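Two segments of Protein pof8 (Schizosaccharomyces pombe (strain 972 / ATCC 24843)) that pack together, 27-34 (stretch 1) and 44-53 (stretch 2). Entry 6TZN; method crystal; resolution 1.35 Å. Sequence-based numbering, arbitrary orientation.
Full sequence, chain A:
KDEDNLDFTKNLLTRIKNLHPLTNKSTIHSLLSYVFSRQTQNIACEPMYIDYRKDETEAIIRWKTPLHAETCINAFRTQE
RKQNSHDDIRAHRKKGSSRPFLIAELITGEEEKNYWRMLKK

Stretch 1 27-34: TIHSLLSY
Stretch 2, residues 44-53: ACEPMYIDYR

Helix 27-34 of Protein pof8 lies across a strand that includes Tyr 49 and Ile 50, in a contact that is apolar at its centre and buries 386 Å² summed over both sides. Ile 28 and Ile 50 meet at CG2 to CG2, 4.1 Å, each with its CA-to-CB bond toward the other stretch and each in the m,t rotamer (chi1 -62° in both, chi2 163° and 173°). The branched side chain of Ile 28 also reaches Tyr 52: its CD1 lies 3.8 Å from the centroid of the Tyr 52 ring, 21° off the normal, a CH-pi contact over one face, with Ile 28 CD1 to Tyr 52 CG 3.5 Å. Tyr 52 offers that face with chi1 t and chi2 72°, while its hydroxyl is hydrogen-bonded elsewhere in the structure. One turn on, Leu 32 (m,t) also points toward the strand and brings CD1 to 4.3 Å from Pro 47 CB, so Ile 28 and Leu 32, the two helix residues whose CA-to-CB bonds point toward the other stretch, present aliphatic groups to it.

The helix is regular, with phi/psi near -60/-45 and i to i+4 bonds such as Leu 32 N to Ile 28 O, 2.8 Å. Its axis passes 9.9 Å from that of the strand, at 131° between N-to-C directions. In register, the CA atoms of His 29 and Pro 47 are 7.2 Å apart, and those of Ser 33 and Cys 45 5.3 Å. Tyr 49 (-134/141) and Ile 50 (-119/115) are extended, and their CA-to-CB bonds point away and toward the helix respectively; Met 48 (-63/-45) departs from extended geometry and also points away.

Farther out, His 29 (chi1 t, chi2 110°) leaves the helix sideways, but its end comes nearer the other stretch. Pro 47 CG, on a C-gamma endo ring, sits over one face of the imidazole, 4.0 Å from the His 29 ring centroid and 28° off the normal; the compact CH2 groups of proline suit an aromatic face. The CB of His 29 touches Ile 50 CD1 at 3.7 Å. Cys 45 (chi1 t) directs its sulfur at the helix backbone, its short side chain fitting the close CA spacing there: SG is 3.4 Å from Ser 33 CA and 3.8 Å from Leu 32 O. Ser 33 OG (chi1 m), 3.5 Å from Cys 45 SG, donates to His 29 O at 2.9 Å, satisfying its hydroxyl within the helix.

At the polar edge, one water bridges the stretches, donating to Pro 47 O at 2.5 Å and hydrogen-bonding His 29 ND1 at 3.1 Å.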

# COMPACT_ATOMS: atom_id res chain seq x y z
N THR A 27 4.84 -3.76 -9.71
CA THR A 27 5.09 -4.70 -8.62
C THR A 27 4.27 -4.34 -7.39
O THR A 27 3.71 -5.22 -6.74
CB THR A 27 6.58 -4.74 -8.28
OG1 THR A 27 7.33 -5.07 -9.46
CG2 THR A 27 6.87 -5.78 -7.20
N ILE A 28 4.18 -3.04 -7.06
CA ILE A 28 3.37 -2.64 -5.92
C ILE A 28 1.92 -3.07 -6.12
O ILE A 28 1.28 -3.61 -5.21
CB ILE A 28 3.48 -1.12 -5.67
CG1 ILE A 28 4.92 -0.74 -5.32
CG2 ILE A 28 2.50 -0.69 -4.58
CD1 ILE A 28 5.18 0.77 -5.45
N HIS A 29 1.39 -2.86 -7.33
CA HIS A 29 0.01 -3.28 -7.61
C HIS A 29 -0.16 -4.78 -7.39
O HIS A 29 -1.11 -5.22 -6.73
CB HIS A 29 -0.36 -2.89 -9.04
CG HIS A 29 -1.80 -3.14 -9.37
ND1 HIS A 29 -2.71 -2.13 -9.56
CD2 HIS A 29 -2.48 -4.30 -9.56
CE1 HIS A 29 -3.89 -2.64 -9.85
NE2 HIS A 29 -3.78 -3.96 -9.84
N SER A 30 0.76 -5.58 -7.93
CA SER A 30 0.67 -7.03 -7.77
C SER A 30 0.81 -7.44 -6.31
O SER A 30 0.09 -8.33 -5.84
CB SER A 30 1.75 -7.71 -8.61
OG SER A 30 1.51 -7.49 -9.98
N LEU A 31 1.73 -6.81 -5.59
CA LEU A 31 1.92 -7.12 -4.17
C LEU A 31 0.65 -6.80 -3.38
O LEU A 31 0.18 -7.61 -2.57
CB LEU A 31 3.12 -6.34 -3.63
CG LEU A 31 3.55 -6.60 -2.19
CD1 LEU A 31 5.06 -6.35 -2.04
CD2 LEU A 31 2.76 -5.74 -1.21
N LEU A 32 0.09 -5.61 -3.60
CA LEU A 32 -1.14 -5.24 -2.90
C LEU A 32 -2.26 -6.23 -3.20
O LEU A 32 -2.97 -6.65 -2.30
CB LEU A 32 -1.55 -3.83 -3.30
CG LEU A 32 -0.65 -2.70 -2.79
CD1 LEU A 32 -1.10 -1.38 -3.38
CD2 LEU A 32 -0.67 -2.62 -1.27
N SER A 33 -2.42 -6.61 -4.47
CA SER A 33 -3.47 -7.56 -4.83
C SER A 33 -3.24 -8.92 -4.19
O SER A 33 -4.19 -9.55 -3.71
CB SER A 33 -3.54 -7.69 -6.35
OG SER A 33 -3.75 -6.42 -6.95
N TYR A 34 -1.99 -9.38 -4.17
CA TYR A 34 -1.66 -10.66 -3.57
C TYR A 34 -2.01 -10.68 -2.09
O TYR A 34 -2.66 -11.61 -1.59
CB TYR A 34 -0.17 -10.94 -3.79
CG TYR A 34 0.29 -12.29 -3.31
CD1 TYR A 34 0.63 -12.49 -1.98
CD2 TYR A 34 0.39 -13.36 -4.19
CE1 TYR A 34 1.04 -13.74 -1.54
CE2 TYR A 34 0.80 -14.60 -3.76
CZ TYR A 34 1.13 -14.78 -2.43
OH TYR A 34 1.54 -16.02 -2.01
N ALA A 44 -12.78 -7.44 -4.49
CA ALA A 44 -11.56 -7.48 -5.29
C ALA A 44 -10.63 -6.33 -4.91
O ALA A 44 -11.05 -5.30 -4.39
CB ALA A 44 -11.90 -7.41 -6.78
N CYS A 45 -9.35 -6.53 -5.17
CA CYS A 45 -8.36 -5.52 -4.86
C CYS A 45 -8.42 -4.43 -5.92
O CYS A 45 -8.12 -4.68 -7.09
CB CYS A 45 -6.97 -6.15 -4.83
SG CYS A 45 -5.68 -4.99 -4.36
N GLU A 46 -8.79 -3.22 -5.52
CA GLU A 46 -8.95 -2.10 -6.46
C GLU A 46 -8.15 -0.89 -6.02
O GLU A 46 -8.71 0.13 -5.59
CB GLU A 46 -10.43 -1.76 -6.66
CG GLU A 46 -11.25 -2.88 -7.29
N PRO A 47 -6.82 -0.95 -6.14
CA PRO A 47 -6.00 0.23 -5.88
C PRO A 47 -6.03 1.10 -7.13
O PRO A 47 -5.28 0.86 -8.08
CB PRO A 47 -4.61 -0.36 -5.63
CG PRO A 47 -4.59 -1.64 -6.40
CD PRO A 47 -6.01 -2.10 -6.58
N MET A 48 -6.91 2.09 -7.13
CA MET A 48 -7.16 2.84 -8.36
C MET A 48 -5.92 3.58 -8.82
O MET A 48 -5.58 3.58 -10.01
CB MET A 48 -8.30 3.82 -8.15
CG MET A 48 -8.63 4.56 -9.42
SD MET A 48 -9.96 5.72 -9.17
CE MET A 48 -11.02 4.67 -8.22
N TYR A 49 -5.23 4.24 -7.89
CA TYR A 49 -4.01 4.96 -8.22
C TYR A 49 -2.94 4.65 -7.20
O TYR A 49 -3.22 4.51 -6.01
CB TYR A 49 -4.26 6.47 -8.30
CG TYR A 49 -5.30 6.82 -9.34
CD1 TYR A 49 -5.07 6.54 -10.68
CD2 TYR A 49 -6.52 7.39 -8.99
CE1 TYR A 49 -6.01 6.83 -11.65
CE2 TYR A 49 -7.46 7.70 -9.95
CZ TYR A 49 -7.21 7.40 -11.28
OH TYR A 49 -8.13 7.69 -12.26
N ILE A 50 -1.72 4.51 -7.69
CA ILE A 50 -0.55 4.28 -6.87
C ILE A 50 0.39 5.45 -7.12
O ILE A 50 0.86 5.63 -8.25
CB ILE A 50 0.12 2.94 -7.22
CG1 ILE A 50 -0.85 1.79 -6.95
CG2 ILE A 50 1.43 2.77 -6.46
CD1 ILE A 50 -0.35 0.45 -7.44
N ASP A 51 0.63 6.25 -6.09
CA ASP A 51 1.58 7.35 -6.19
C ASP A 51 2.92 6.85 -5.67
O ASP A 51 3.07 6.59 -4.47
CB ASP A 51 1.10 8.57 -5.40
CG ASP A 51 -0.24 9.12 -5.90
OD1 ASP A 51 -0.71 8.77 -7.01
OD2 ASP A 51 -0.83 9.93 -5.16
N TYR A 52 3.88 6.67 -6.57
CA TYR A 52 5.16 6.10 -6.19
C TYR A 52 6.25 6.69 -7.07
O TYR A 52 6.08 6.80 -8.29
CB TYR A 52 5.17 4.57 -6.33
CG TYR A 52 6.53 3.99 -6.03
CD1 TYR A 52 7.01 3.96 -4.73
CD2 TYR A 52 7.35 3.54 -7.05
CE1 TYR A 52 8.28 3.47 -4.45
CE2 TYR A 52 8.61 3.04 -6.78
CZ TYR A 52 9.07 3.01 -5.48
OH TYR A 52 10.33 2.54 -5.22
N ARG A 53 7.36 7.06 -6.45
CA ARG A 53 8.53 7.59 -7.14
C ARG A 53 9.68 6.61 -6.97
O ARG A 53 9.97 6.19 -5.85
CB ARG A 53 8.93 8.95 -6.56
CG ARG A 53 10.08 9.59 -7.31
O HOH W 1 -3.23 0.95 -9.42